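Local coordinates for kinesin-like protein KIF19 (Mus musculus, PDB 5GSZ) that walks toward microtubule plus ends as a kinesin-8 motor and depolymerizes microtubules at ciliary tips, so regulating the length of motile cilia, at residues A222-A227 with L246-L251. Sequence-based numbering, arbitrary orientation.
Sequences AVLQVA and LFMIDL
Ala222, Leu224 and Val226 pair with Asp250, Met248 and Leu246 through six backbone hydrogen bonds, two to each pair, and the strand segments run antiparallel at 166° with their axes 4.7 Å apart at closest approach. Between these rungs lie the non-hydrogen-bonded pairs Val223-Ile249 and Gln225-Phe247, whose side chains share one face of the sheet. There the Phe247 ring leans across to the partner strand: its CD1 edge receives Val223 CG1 in the ring plane at 3.7 Å, while CE1 comes 3.5 Å from Gln225 CB. The Gln225 amide runs alongside, its plane turned 26° from the ring, and its OE1 accepts a hydrogen bond from Arg245. The same Val223 CG1 also meets Ile249 CG1 at 3.9 Å. An alanine in place of Phe247 would probably open a gap beside Val223 and Gln225, and toward Leu306 and Leu307 of helix 302-307. The two strands are the arms of a beta hairpin within the central mixed sheet of the kinesin motor domain, sandwiched between helices. On the opposite face, toward helix 123-136, the bend of Met248 at chi3 (-69°) lays CE against Leu224 CD2 at 3.6 Å, with Val226 CG2 more distant at 4.2 Å. Further along, Ala222 CB packs on Asp250 CB at 3.9 Å, while the carboxylate extends to the nucleotide site, where OD2 takes a hydrogen bond with Thr111 of the P-loop and a salt bridge with Arg206, close to the bound magnesium ion.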
loop_
_atom_site.group_PDB
_atom_site.type_symbol
_atom_site.label_atom_id
_atom_site.label_comp_id
_atom_site.label_asym_id
_atom_site.label_seq_id
_atom_site.Cartn_x
_atom_site.Cartn_y
_atom_site.Cartn_z
ATOM N N ALA A 222 4.566 -6.572 1.306
ATOM C CA ALA A 222 5.032 -6.873 -0.041
ATOM C C ALA A 222 5.294 -5.556 -0.762
ATOM O O ALA A 222 4.418 -4.692 -0.837
ATOM C CB ALA A 222 4.029 -7.749 -0.790
ATOM N N VAL A 223 6.509 -5.376 -1.253
ATOM C CA VAL A 223 6.864 -4.136 -1.921
ATOM C C VAL A 223 7.209 -4.450 -3.363
ATOM O O VAL A 223 8.112 -5.253 -3.639
ATOM C CB VAL A 223 8.018 -3.399 -1.233
ATOM C CG1 VAL A 223 8.164 -2.035 -1.870
ATOM C CG2 VAL A 223 7.767 -3.267 0.289
ATOM N N LEU A 224 6.477 -3.831 -4.274
ATOM C CA LEU A 224 6.819 -3.809 -5.684
ATOM C C LEU A 224 7.338 -2.404 -6.011
ATOM O O LEU A 224 6.621 -1.405 -5.833
ATOM C CB LEU A 224 5.601 -4.186 -6.532
ATOM C CG LEU A 224 5.879 -4.213 -8.030
ATOM C CD1 LEU A 224 6.766 -5.379 -8.327
ATOM C CD2 LEU A 224 4.596 -4.302 -8.824
ATOM N N GLN A 225 8.595 -2.313 -6.432
ATOM C CA GLN A 225 9.153 -1.031 -6.833
ATOM C C GLN A 225 9.532 -1.055 -8.302
ATOM O O GLN A 225 10.043 -2.053 -8.806
ATOM C CB GLN A 225 10.348 -0.623 -5.985
ATOM C CG GLN A 225 11.275 -1.718 -5.570
ATOM C CD GLN A 225 12.660 -1.157 -5.257
ATOM O OE1 GLN A 225 13.020 -0.053 -5.720
ATOM N NE2 GLN A 225 13.429 -1.887 -4.437
ATOM N N VAL A 226 9.229 0.045 -8.978
ATOM C CA VAL A 226 9.500 0.231 -10.392
ATOM C C VAL A 226 10.331 1.494 -10.539
ATOM O O VAL A 226 9.898 2.574 -10.123
ATOM C CB VAL A 226 8.211 0.354 -11.217
ATOM C CG1 VAL A 226 8.551 0.461 -12.707
ATOM C CG2 VAL A 226 7.294 -0.800 -10.933
ATOM N N ALA A 227 11.510 1.357 -11.137
ATOM C CA ALA A 227 12.404 2.473 -11.420
ATOM C C ALA A 227 12.319 2.825 -12.900
ATOM O O ALA A 227 12.161 1.936 -13.742
ATOM C CB ALA A 227 13.834 2.109 -11.038
ATOM N N LEU A 246 8.564 4.504 -8.449
ATOM C CA LEU A 246 7.230 4.180 -7.968
ATOM C C LEU A 246 7.324 3.003 -7.003
ATOM O O LEU A 246 8.028 2.029 -7.273
ATOM C CB LEU A 246 6.279 3.854 -9.128
ATOM C CG LEU A 246 4.923 3.264 -8.692
ATOM C CD1 LEU A 246 4.107 4.242 -7.835
ATOM C CD2 LEU A 246 4.106 2.758 -9.859
ATOM N N PHE A 247 6.635 3.113 -5.871
ATOM C CA PHE A 247 6.556 2.049 -4.879
ATOM C C PHE A 247 5.109 1.636 -4.706
ATOM O O PHE A 247 4.246 2.493 -4.487
ATOM C CB PHE A 247 7.100 2.488 -3.525
ATOM C CG PHE A 247 8.586 2.455 -3.431
ATOM C CD1 PHE A 247 9.243 1.281 -3.131
ATOM C CD2 PHE A 247 9.331 3.604 -3.615
ATOM C CE1 PHE A 247 10.616 1.261 -3.029
ATOM C CE2 PHE A 247 10.698 3.576 -3.507
ATOM C CZ PHE A 247 11.336 2.409 -3.216
ATOM N N MET A 248 4.851 0.330 -4.786
ATOM C CA MET A 248 3.496 -0.206 -4.667
ATOM C C MET A 248 3.497 -1.265 -3.574
ATOM O O MET A 248 4.109 -2.331 -3.729
ATOM C CB MET A 248 2.998 -0.759 -6.003
ATOM C CG MET A 248 2.687 0.355 -6.987
ATOM S SD MET A 248 2.015 -0.159 -8.589
ATOM C CE MET A 248 3.443 -0.953 -9.315
ATOM N N ILE A 249 2.824 -0.971 -2.467
ATOM C CA ILE A 249 3.024 -1.710 -1.232
ATOM C C ILE A 249 1.726 -2.360 -0.786
ATOM O O ILE A 249 0.683 -1.699 -0.700
ATOM C CB ILE A 249 3.601 -0.808 -0.135
ATOM C CG1 ILE A 249 4.950 -0.266 -0.615
ATOM C CG2 ILE A 249 3.735 -1.601 1.169
ATOM C CD1 ILE A 249 5.416 0.960 0.127
ATOM N N ASP A 250 1.810 -3.668 -0.518
ATOM C CA ASP A 250 0.793 -4.465 0.152
ATOM C C ASP A 250 1.237 -4.634 1.605
ATOM O O ASP A 250 2.069 -5.487 1.907
ATOM C CB ASP A 250 0.650 -5.808 -0.550
ATOM C CG ASP A 250 -0.517 -6.637 -0.014
ATOM O OD1 ASP A 250 -1.410 -6.075 0.655
ATOM O OD2 ASP A 250 -0.540 -7.860 -0.269
ATOM N N LEU A 251 0.676 -3.830 2.503
ATOM C CA LEU A 251 1.184 -3.749 3.867
ATOM C C LEU A 251 0.855 -5.002 4.674
ATOM O O LEU A 251 0.068 -5.866 4.272
ATOM C CB LEU A 251 0.609 -2.543 4.607
ATOM C CG LEU A 251 1.097 -1.156 4.227
ATOM C CD1 LEU A 251 0.371 -0.087 5.007
ATOM C CD2 LEU A 251 2.568 -1.081 4.488
#